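Lovastatin nonaketide synthase, polyketide synthase component (PDB 7CPX) builds dihydromonacolin L, the lovastatin precursor, on its carrier domain from nine malonyl units through iterative condensation, methylation and reduction, working together with the partner protein LovC. Local coordinates at residues D1963-L1968 against V2029-D2034; S2008-H2013 against R2023-G2028; A1880-A1885 against A1946-T1951. The protein carries 2 engineered substitutions. All coordinates share one frame; numbering follows the deposited sequence.

Contact 1 (D1963-L1968 against V2029-D2034); sequences DSILVL and VQALVD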
loop_
_atom_site.group_PDB
_atom_site.type_symbol
_atom_site.label_atom_id
_atom_site.label_comp_id
_atom_site.label_asym_id
_atom_site.label_seq_id
_atom_site.Cartn_x
_atom_site.Cartn_y
_atom_site.Cartn_z
ATOM N N ASP A 1963 38.780 -22.304 28.218
ATOM C CA ASP A 1963 39.531 -23.507 27.885
ATOM C C ASP A 1963 39.444 -23.868 26.410
ATOM O O ASP A 1963 40.310 -24.600 25.917
ATOM C CB ASP A 1963 39.032 -24.691 28.721
ATOM C CG ASP A 1963 39.135 -24.437 30.211
ATOM O OD1 ASP A 1963 40.029 -23.668 30.624
ATOM O OD2 ASP A 1963 38.323 -25.006 30.971
ATOM N N SER A 1964 38.429 -23.379 25.699
ATOM C CA SER A 1964 38.304 -23.613 24.269
ATOM C C SER A 1964 37.482 -22.490 23.653
ATOM O O SER A 1964 36.503 -22.031 24.247
ATOM C CB SER A 1964 37.652 -24.968 23.978
ATOM O OG SER A 1964 37.512 -25.175 22.583
ATOM N N ILE A 1965 37.891 -22.055 22.460
ATOM C CA ILE A 1965 37.208 -20.993 21.732
ATOM C C ILE A 1965 37.067 -21.401 20.273
ATOM O O ILE A 1965 37.754 -22.300 19.783
ATOM C CB ILE A 1965 37.947 -19.639 21.831
ATOM C CG1 ILE A 1965 39.272 -19.682 21.062
ATOM C CG2 ILE A 1965 38.191 -19.281 23.286
ATOM C CD1 ILE A 1965 40.020 -18.373 21.071
ATOM N N LEU A 1966 36.165 -20.712 19.577
ATOM C CA LEU A 1966 35.929 -20.919 18.156
ATOM C C LEU A 1966 36.103 -19.597 17.428
ATOM O O LEU A 1966 35.579 -18.570 17.871
ATOM C CB LEU A 1966 34.526 -21.478 17.908
ATOM C CG LEU A 1966 34.104 -21.635 16.444
ATOM C CD1 LEU A 1966 34.999 -22.626 15.725
ATOM C CD2 LEU A 1966 32.651 -22.066 16.352
ATOM N N VAL A 1967 36.835 -19.625 16.317
ATOM C CA VAL A 1967 37.063 -18.454 15.480
ATOM C C VAL A 1967 36.441 -18.736 14.122
ATOM O O VAL A 1967 36.768 -19.744 13.481
ATOM C CB VAL A 1967 38.558 -18.130 15.342
ATOM C CG1 VAL A 1967 38.745 -16.828 14.584
ATOM C CG2 VAL A 1967 39.210 -18.053 16.710
ATOM N N LEU A 1968 35.567 -17.840 13.677
ATOM C CA LEU A 1968 34.749 -18.054 12.492
ATOM C C LEU A 1968 35.311 -17.275 11.310
ATOM O O LEU A 1968 35.576 -16.073 11.418
ATOM C CB LEU A 1968 33.301 -17.638 12.754
ATOM C CG LEU A 1968 32.357 -17.680 11.550
ATOM C CD1 LEU A 1968 32.353 -19.057 10.910
ATOM C CD2 LEU A 1968 30.952 -17.283 11.966
ATOM N N VAL A 2029 33.402 -25.110 23.346
ATOM C CA VAL A 2029 33.719 -23.716 23.067
ATOM C C VAL A 2029 33.060 -22.822 24.107
ATOM O O VAL A 2029 31.878 -22.987 24.436
ATOM C CB VAL A 2029 33.270 -23.337 21.648
ATOM C CG1 VAL A 2029 33.325 -21.830 21.462
ATOM C CG2 VAL A 2029 34.141 -24.033 20.621
ATOM N N GLN A 2030 33.829 -21.868 24.631
ATOM C CA GLN A 2030 33.327 -20.890 25.583
ATOM C C GLN A 2030 33.292 -19.477 25.024
ATOM O O GLN A 2030 32.635 -18.613 25.613
ATOM C CB GLN A 2030 34.185 -20.905 26.857
ATOM C CG GLN A 2030 34.084 -22.194 27.655
ATOM C CD GLN A 2030 35.376 -22.541 28.364
ATOM O OE1 GLN A 2030 36.463 -22.377 27.809
ATOM N NE2 GLN A 2030 35.268 -23.021 29.596
ATOM N N ALA A 2031 33.976 -19.219 23.911
ATOM C CA ALA A 2031 33.990 -17.902 23.295
ATOM C C ALA A 2031 33.932 -18.047 21.783
ATOM O O ALA A 2031 34.422 -19.028 21.214
ATOM C CB ALA A 2031 35.236 -17.104 23.696
ATOM N N LEU A 2032 33.319 -17.057 21.140
ATOM C CA LEU A 2032 33.210 -16.991 19.691
ATOM C C LEU A 2032 33.864 -15.709 19.199
ATOM O O LEU A 2032 33.600 -14.627 19.734
ATOM C CB LEU A 2032 31.748 -17.041 19.245
ATOM C CG LEU A 2032 31.507 -16.896 17.740
ATOM C CD1 LEU A 2032 32.196 -18.010 16.973
ATOM C CD2 LEU A 2032 30.022 -16.880 17.432
ATOM N N VAL A 2033 34.711 -15.837 18.184
ATOM C CA VAL A 2033 35.431 -14.714 17.599
ATOM C C VAL A 2033 35.081 -14.699 16.118
ATOM O O VAL A 2033 35.641 -15.470 15.330
ATOM C CB VAL A 2033 36.943 -14.822 17.816
ATOM C CG1 VAL A 2033 37.655 -13.643 17.183
ATOM C CG2 VAL A 2033 37.256 -14.906 19.300
ATOM N N ASP A 2034 34.150 -13.832 15.731
ATOM C CA ASP A 2034 33.711 -13.738 14.342
ATOM C C ASP A 2034 34.611 -12.740 13.624
ATOM O O ASP A 2034 34.456 -11.526 13.772
ATOM C CB ASP A 2034 32.247 -13.322 14.265
ATOM C CG ASP A 2034 31.746 -13.213 12.837
ATOM O OD1 ASP A 2034 32.495 -13.583 11.909
ATOM O OD2 ASP A 2034 30.601 -12.755 12.642
#

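Contact 2 (S2008-H2013 against R2023-G2028); sequences SWLTLH and RVLPRG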
loop_
_atom_site.group_PDB
_atom_site.type_symbol
_atom_site.label_atom_id
_atom_site.label_comp_id
_atom_site.label_asym_id
_atom_site.label_seq_id
_atom_site.Cartn_x
_atom_site.Cartn_y
_atom_site.Cartn_z
ATOM N N SER A 2008 42.060 -29.248 11.115
ATOM C CA SER A 2008 41.794 -28.431 9.938
ATOM C C SER A 2008 40.610 -27.503 10.181
ATOM O O SER A 2008 39.962 -27.565 11.225
ATOM C CB SER A 2008 41.526 -29.316 8.719
ATOM O OG SER A 2008 41.232 -28.531 7.577
ATOM N N TRP A 2009 40.337 -26.639 9.208
ATOM C CA TRP A 2009 39.215 -25.719 9.317
ATOM C C TRP A 2009 37.895 -26.477 9.303
ATOM O O TRP A 2009 37.715 -27.432 8.541
ATOM C CB TRP A 2009 39.241 -24.710 8.171
ATOM C CG TRP A 2009 40.304 -23.669 8.298
ATOM C CD1 TRP A 2009 40.160 -22.413 8.807
ATOM C CD2 TRP A 2009 41.675 -23.789 7.906
ATOM N NE1 TRP A 2009 41.356 -21.742 8.757
ATOM C CE2 TRP A 2009 42.304 -22.564 8.209
ATOM C CE3 TRP A 2009 42.434 -24.811 7.329
ATOM C CZ2 TRP A 2009 43.654 -22.336 7.955
ATOM C CZ3 TRP A 2009 43.774 -24.582 7.078
ATOM C CH2 TRP A 2009 44.370 -23.354 7.390
ATOM N N LEU A 2010 36.968 -26.046 10.153
ATOM C CA LEU A 2010 35.606 -26.572 10.144
ATOM C C LEU A 2010 34.846 -25.860 9.035
ATOM O O LEU A 2010 34.338 -24.752 9.222
ATOM C CB LEU A 2010 34.942 -26.371 11.501
ATOM C CG LEU A 2010 33.473 -26.790 11.598
ATOM C CD1 LEU A 2010 33.290 -28.245 11.196
ATOM C CD2 LEU A 2010 32.949 -26.558 13.003
ATOM N N THR A 2011 34.761 -26.499 7.869
ATOM C CA THR A 2011 34.219 -25.862 6.671
ATOM C C THR A 2011 32.706 -25.739 6.814
ATOM O O THR A 2011 31.925 -26.539 6.291
ATOM C CB THR A 2011 34.594 -26.652 5.423
ATOM O OG1 THR A 2011 34.183 -28.016 5.575
ATOM C CG2 THR A 2011 36.098 -26.597 5.187
ATOM N N LEU A 2012 32.287 -24.709 7.543
ATOM C CA LEU A 2012 30.877 -24.384 7.659
ATOM C C LEU A 2012 30.401 -23.702 6.381
ATOM O O LEU A 2012 31.134 -23.578 5.396
ATOM C CB LEU A 2012 30.632 -23.492 8.874
ATOM C CG LEU A 2012 31.025 -24.061 10.236
ATOM C CD1 LEU A 2012 30.746 -23.041 11.324
ATOM C CD2 LEU A 2012 30.282 -25.354 10.517
ATOM N N HIS A 2013 29.151 -23.252 6.398
ATOM C CA HIS A 2013 28.572 -22.535 5.275
ATOM C C HIS A 2013 27.617 -21.482 5.808
ATOM O O HIS A 2013 26.917 -21.714 6.799
ATOM C CB HIS A 2013 27.828 -23.480 4.327
ATOM C CG HIS A 2013 27.538 -22.888 2.985
ATOM N ND1 HIS A 2013 26.629 -21.869 2.800
ATOM C CD2 HIS A 2013 28.034 -23.175 1.758
ATOM C CE1 HIS A 2013 26.580 -21.551 1.518
ATOM N NE2 HIS A 2013 27.424 -22.330 0.864
ATOM N N ARG A 2023 25.178 -30.034 15.556
ATOM C CA ARG A 2023 25.767 -31.317 15.189
ATOM C C ARG A 2023 27.279 -31.211 15.029
ATOM O O ARG A 2023 28.018 -32.096 15.479
ATOM C CB ARG A 2023 25.133 -31.834 13.899
ATOM C CG ARG A 2023 25.585 -33.230 13.512
ATOM C CD ARG A 2023 24.940 -33.691 12.218
ATOM N NE ARG A 2023 25.464 -32.983 11.057
ATOM C CZ ARG A 2023 26.620 -33.262 10.470
ATOM N NH1 ARG A 2023 27.417 -34.214 10.927
ATOM N NH2 ARG A 2023 26.989 -32.567 9.397
ATOM N N VAL A 2024 27.760 -30.145 14.398
ATOM C CA VAL A 2024 29.162 -30.041 14.009
ATOM C C VAL A 2024 29.973 -29.224 15.007
ATOM O O VAL A 2024 31.097 -29.599 15.343
ATOM C CB VAL A 2024 29.281 -29.453 12.586
ATOM C CG1 VAL A 2024 28.475 -30.279 11.602
ATOM C CG2 VAL A 2024 28.841 -27.999 12.562
ATOM N N LEU A 2025 29.435 -28.109 15.488
ATOM C CA LEU A 2025 30.220 -27.233 16.343
ATOM C C LEU A 2025 30.600 -27.960 17.632
ATOM O O LEU A 2025 29.752 -28.616 18.247
ATOM C CB LEU A 2025 29.447 -25.958 16.682
ATOM C CG LEU A 2025 29.085 -25.021 15.528
ATOM C CD1 LEU A 2025 28.545 -23.716 16.077
ATOM C CD2 LEU A 2025 30.278 -24.764 14.629
ATOM N N PRO A 2026 31.857 -27.868 18.070
ATOM C CA PRO A 2026 32.226 -28.481 19.351
ATOM C C PRO A 2026 31.496 -27.817 20.507
ATOM O O PRO A 2026 31.245 -26.610 20.497
ATOM C CB PRO A 2026 33.740 -28.254 19.433
ATOM C CG PRO A 2026 33.991 -27.074 18.564
ATOM C CD PRO A 2026 32.993 -27.164 17.452
ATOM N N ARG A 2027 31.155 -28.623 21.513
ATOM C CA ARG A 2027 30.413 -28.124 22.661
ATOM C C ARG A 2027 31.312 -27.559 23.752
ATOM O O ARG A 2027 30.798 -26.959 24.702
ATOM C CB ARG A 2027 29.541 -29.240 23.243
ATOM C CG ARG A 2027 28.598 -29.884 22.235
ATOM C CD ARG A 2027 27.689 -28.856 21.577
ATOM N NE ARG A 2027 26.703 -29.476 20.699
ATOM C CZ ARG A 2027 25.526 -29.939 21.097
ATOM N NH1 ARG A 2027 25.151 -29.882 22.366
ATOM N NH2 ARG A 2027 24.703 -30.475 20.200
ATOM N N GLY A 2028 32.627 -27.731 23.643
ATOM C CA GLY A 2028 33.538 -27.178 24.627
ATOM C C GLY A 2028 33.867 -25.716 24.438
ATOM O O GLY A 2028 34.541 -25.131 25.291
#

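Contact 3 (A1880-A1885 against A1946-T1951); sequences ALRVQA and AVLAET. Engineered in segment 1880-1885: Gln1884 (natural residue Gly), Ala1885 (natural residue Gln).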
loop_
_atom_site.group_PDB
_atom_site.type_symbol
_atom_site.label_atom_id
_atom_site.label_comp_id
_atom_site.label_asym_id
_atom_site.label_seq_id
_atom_site.Cartn_x
_atom_site.Cartn_y
_atom_site.Cartn_z
ATOM N N ALA A 1880 42.723 -0.959 11.523
ATOM C CA ALA A 1880 43.358 -0.932 12.832
ATOM C C ALA A 1880 42.966 -2.173 13.620
ATOM O O ALA A 1880 41.795 -2.564 13.636
ATOM C CB ALA A 1880 42.959 0.326 13.600
ATOM N N LEU A 1881 43.945 -2.788 14.273
ATOM C CA LEU A 1881 43.730 -4.006 15.036
ATOM C C LEU A 1881 43.764 -3.711 16.529
ATOM O O LEU A 1881 44.658 -3.014 17.017
ATOM C CB LEU A 1881 44.783 -5.058 14.694
ATOM C CG LEU A 1881 44.549 -5.813 13.387
ATOM C CD1 LEU A 1881 44.685 -4.888 12.191
ATOM C CD2 LEU A 1881 45.511 -6.975 13.277
ATOM N N ARG A 1882 42.783 -4.248 17.247
ATOM C CA ARG A 1882 42.757 -4.113 18.694
ATOM C C ARG A 1882 43.954 -4.831 19.303
ATOM O O ARG A 1882 44.337 -5.919 18.861
ATOM C CB ARG A 1882 41.453 -4.678 19.253
ATOM C CG ARG A 1882 41.235 -4.419 20.732
ATOM C CD ARG A 1882 39.977 -5.114 21.224
ATOM N NE ARG A 1882 39.709 -4.838 22.631
ATOM C CZ ARG A 1882 38.726 -5.391 23.328
ATOM N NH1 ARG A 1882 37.895 -6.263 22.780
ATOM N NH2 ARG A 1882 38.571 -5.061 24.606
ATOM N N VAL A 1883 44.550 -4.215 20.319
ATOM C CA VAL A 1883 45.785 -4.700 20.924
ATOM C C VAL A 1883 45.580 -4.780 22.431
ATOM O O VAL A 1883 45.586 -3.753 23.121
ATOM C CB VAL A 1883 46.978 -3.801 20.576
ATOM C CG1 VAL A 1883 48.168 -4.136 21.453
ATOM C CG2 VAL A 1883 47.332 -3.953 19.107
ATOM N N GLN A 1884 45.404 -6.001 22.936
ATOM C CA GLN A 1884 45.306 -6.287 24.369
ATOM C C GLN A 1884 44.530 -5.201 25.109
ATOM O O GLN A 1884 44.946 -4.701 26.157
ATOM C CB GLN A 1884 46.694 -6.478 24.982
ATOM C CG GLN A 1884 47.631 -5.292 24.808
ATOM C CD GLN A 1884 48.637 -5.179 25.935
ATOM O OE1 GLN A 1884 49.845 -5.294 25.721
ATOM N NE2 GLN A 1884 48.144 -4.948 27.146
ATOM N N ALA A 1885 43.384 -4.826 24.542
ATOM C CA ALA A 1885 42.477 -3.877 25.178
ATOM C C ALA A 1885 43.098 -2.492 25.334
ATOM O O ALA A 1885 42.487 -1.604 25.937
ATOM C CB ALA A 1885 42.035 -4.404 26.547
ATOM N N ALA A 1946 45.541 -12.298 16.279
ATOM C CA ALA A 1946 45.471 -13.575 16.980
ATOM C C ALA A 1946 45.788 -13.416 18.461
ATOM O O ALA A 1946 45.108 -13.997 19.314
ATOM C CB ALA A 1946 46.426 -14.578 16.334
ATOM N N VAL A 1947 46.819 -12.636 18.787
ATOM C CA VAL A 1947 47.184 -12.428 20.182
ATOM C C VAL A 1947 46.092 -11.656 20.902
ATOM O O VAL A 1947 45.808 -11.913 22.075
ATOM C CB VAL A 1947 48.543 -11.713 20.278
ATOM C CG1 VAL A 1947 48.839 -11.333 21.719
ATOM C CG2 VAL A 1947 49.645 -12.602 19.727
ATOM N N LEU A 1948 45.457 -10.703 20.217
ATOM C CA LEU A 1948 44.313 -10.020 20.808
ATOM C C LEU A 1948 43.214 -11.017 21.146
ATOM O O LEU A 1948 42.654 -10.997 22.249
ATOM C CB LEU A 1948 43.799 -8.951 19.842
ATOM C CG LEU A 1948 42.625 -8.052 20.250
ATOM C CD1 LEU A 1948 41.310 -8.817 20.380
ATOM C CD2 LEU A 1948 42.929 -7.295 21.535
ATOM N N ALA A 1949 42.894 -11.902 20.200
ATOM C CA ALA A 1949 41.840 -12.883 20.439
ATOM C C ALA A 1949 42.191 -13.785 21.613
ATOM O O ALA A 1949 41.337 -14.082 22.457
ATOM C CB ALA A 1949 41.602 -13.712 19.178
ATOM N N GLU A 1950 43.446 -14.230 21.685
ATOM C CA GLU A 1950 43.856 -15.125 22.763
ATOM C C GLU A 1950 43.889 -14.413 24.109
ATOM O O GLU A 1950 43.608 -15.032 25.141
ATOM C CB GLU A 1950 45.229 -15.723 22.458
ATOM C CG GLU A 1950 45.289 -16.530 21.172
ATOM C CD GLU A 1950 44.394 -17.748 21.204
ATOM O OE1 GLU A 1950 44.152 -18.282 22.305
ATOM O OE2 GLU A 1950 43.928 -18.169 20.125
ATOM N N THR A 1951 44.224 -13.122 24.124
ATOM C CA THR A 1951 44.454 -12.421 25.381
ATOM C C THR A 1951 43.155 -11.885 25.970
ATOM O O THR A 1951 42.882 -12.079 27.160
ATOM C CB THR A 1951 45.450 -11.279 25.165
ATOM O OG1 THR A 1951 46.652 -11.795 24.581
ATOM C CG2 THR A 1951 45.783 -10.594 26.484
#

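Contact 1 (D1963-L1968 against V2029-D2034)
Leu1966 and Leu2032 lie side by side and point the same way, with CD2 of Leu1966 4.1 Å from CD1 of Leu2032. In Leu2032, chi1 (177°) turns CG anti to the backbone N; its CD1 also lies beside Leu1966 O. Val1967 and Val2033 make a similar alongside pair on the other face of the sheet, CG2 of Val1967 being 4.1 Å from CB of Val2033. On that second face, CG2 of Ile1965 packs 3.7 Å from CB of Ala2031, whose small methyl suits a place under helix 1935-1953. Branched residues suit these two strands, first and fourth along the chain and side by side in a five-stranded parallel sheet of order 3-2-1-4-5, the core of a Rossmann-like alpha/beta domain. Their backbones join in parallel register: Leu1966 N donates to Ala2031 O (2.9 Å), Val2033 N to Leu1966 O, and Leu1968 N to Val2033 O. Helix 2041-2051 covers the leucine face, where Asp2034 runs alongside Leu1968 and turns its polar end to Thr2045 and Ser2036. Where the strands begin, OE1 of the bent Gln2030 chain accepts a hydrogen bond from Ser1964 N (3.1 Å), the donor tilted 32° from the amide's carbonyl plane.

Contact 2 (S2008-H2013 against R2023-G2028)
Leu2012 N gives a weak hydrogen bond of 2.7 Å to Leu2010 O, closing an inverse gamma turn centred on Thr2011. The two leucines on its flanks both reach toward the residues that end helix 2018-2024. Leu2025, the first residue there to leave helical backbone angles, receives them: its CD2 lies 3.6 Å from Leu2010 CD2 and 3.8 Å from Leu2012 CD1, one methyl met by two. Both leucines cross the Leu2025 side chain at about a right angle. Leu2012 slides past Val2024 in the opposite direction, its CD2 3.6 Å from CG2 of the valine. That methyl takes the crowded position between backbone N and carbonyl carbon, while CG1 is anti to the carbonyl carbon (chi1 -56°). Pro2026 adds only a loose approach of its ring CD to Leu2010 CD2, at 4.5 Å. Met2048 of helix 2041-2051 touches both Leu2012 and Leu2025. Arg2023 forms salt bridges with Glu1106 and Glu2203 of the second subunit. Between the two segments themselves no hydrogen bond forms, so the short edge strand and the loop after it are held to the end of helix 2018-2024 and the residues that follow by aliphatic packing, without the directional demands of polar pairs.

Contact 3 (A1880-A1885 against A1946-T1951)
Leu1948 is the side chain on which this contact turns, reaching from helix 1935-1953 to the strand at Arg1882. Its CG is anti to the backbone N (chi1 -178°) and sits beside Arg1882 O. Leu1948 CD2 lies 3.4 Å from Arg1882 CG, against the aliphatic part of the arginine, and also meets the backbone at Gln1884 N. The arginine chain is extended from CG to NE and crosses the leucine at about a right angle. A long side chain suits this place, since its methylene groups cover the leucine while the residue also packs on Gly2055 of the second subunit. Gln1884 and Ala1885, both engineered residues, have positive phi (38° and 64°). Gln1884 offers CB to CG2 of Thr1951 at 4.5 Å, though the far end of its side chain leads away from the helix. The threonine hydroxyl is occupied within the helix: OG1 of Thr1951 donates to Val1947 O at 2.6 Å, and that oxygen also accepts from Thr1951 N on the opposite face of its plane. A helix laid against the connection between antiparallel strands 1869-1883 and 1887-1898 is consistent with the junction of a beta-rich and a Rossmann-like domain in the enoylreductase-like fold of medium-chain reductases.

Overall arrangement
From the N terminus, contact 3 comes first: strand 1869-1883 leads through further strands into helix 1935-1953, whose return to residues 1880-1885 closes a loop of about sixty residues. That helix is followed by strand 1964-1968, where contact 1 opens; Glu1950 and Ile1965 touch between the two. Contact 2 opens and closes before the chain comes back at 2029-2034, so its short loop lies wholly within the longer one of contact 1, while contact 3 stands in series with both. Leu1966 and Leu2025 pack together where contacts 1 and 2 meet; the centres of the two contacts are about 11 Å apart. Contact 3 links the beta-rich part to the helix, contact 1 joins two neighbouring inner strands, and contact 2 ties edge strand 2010-2011 to the end of helix 2018-2024.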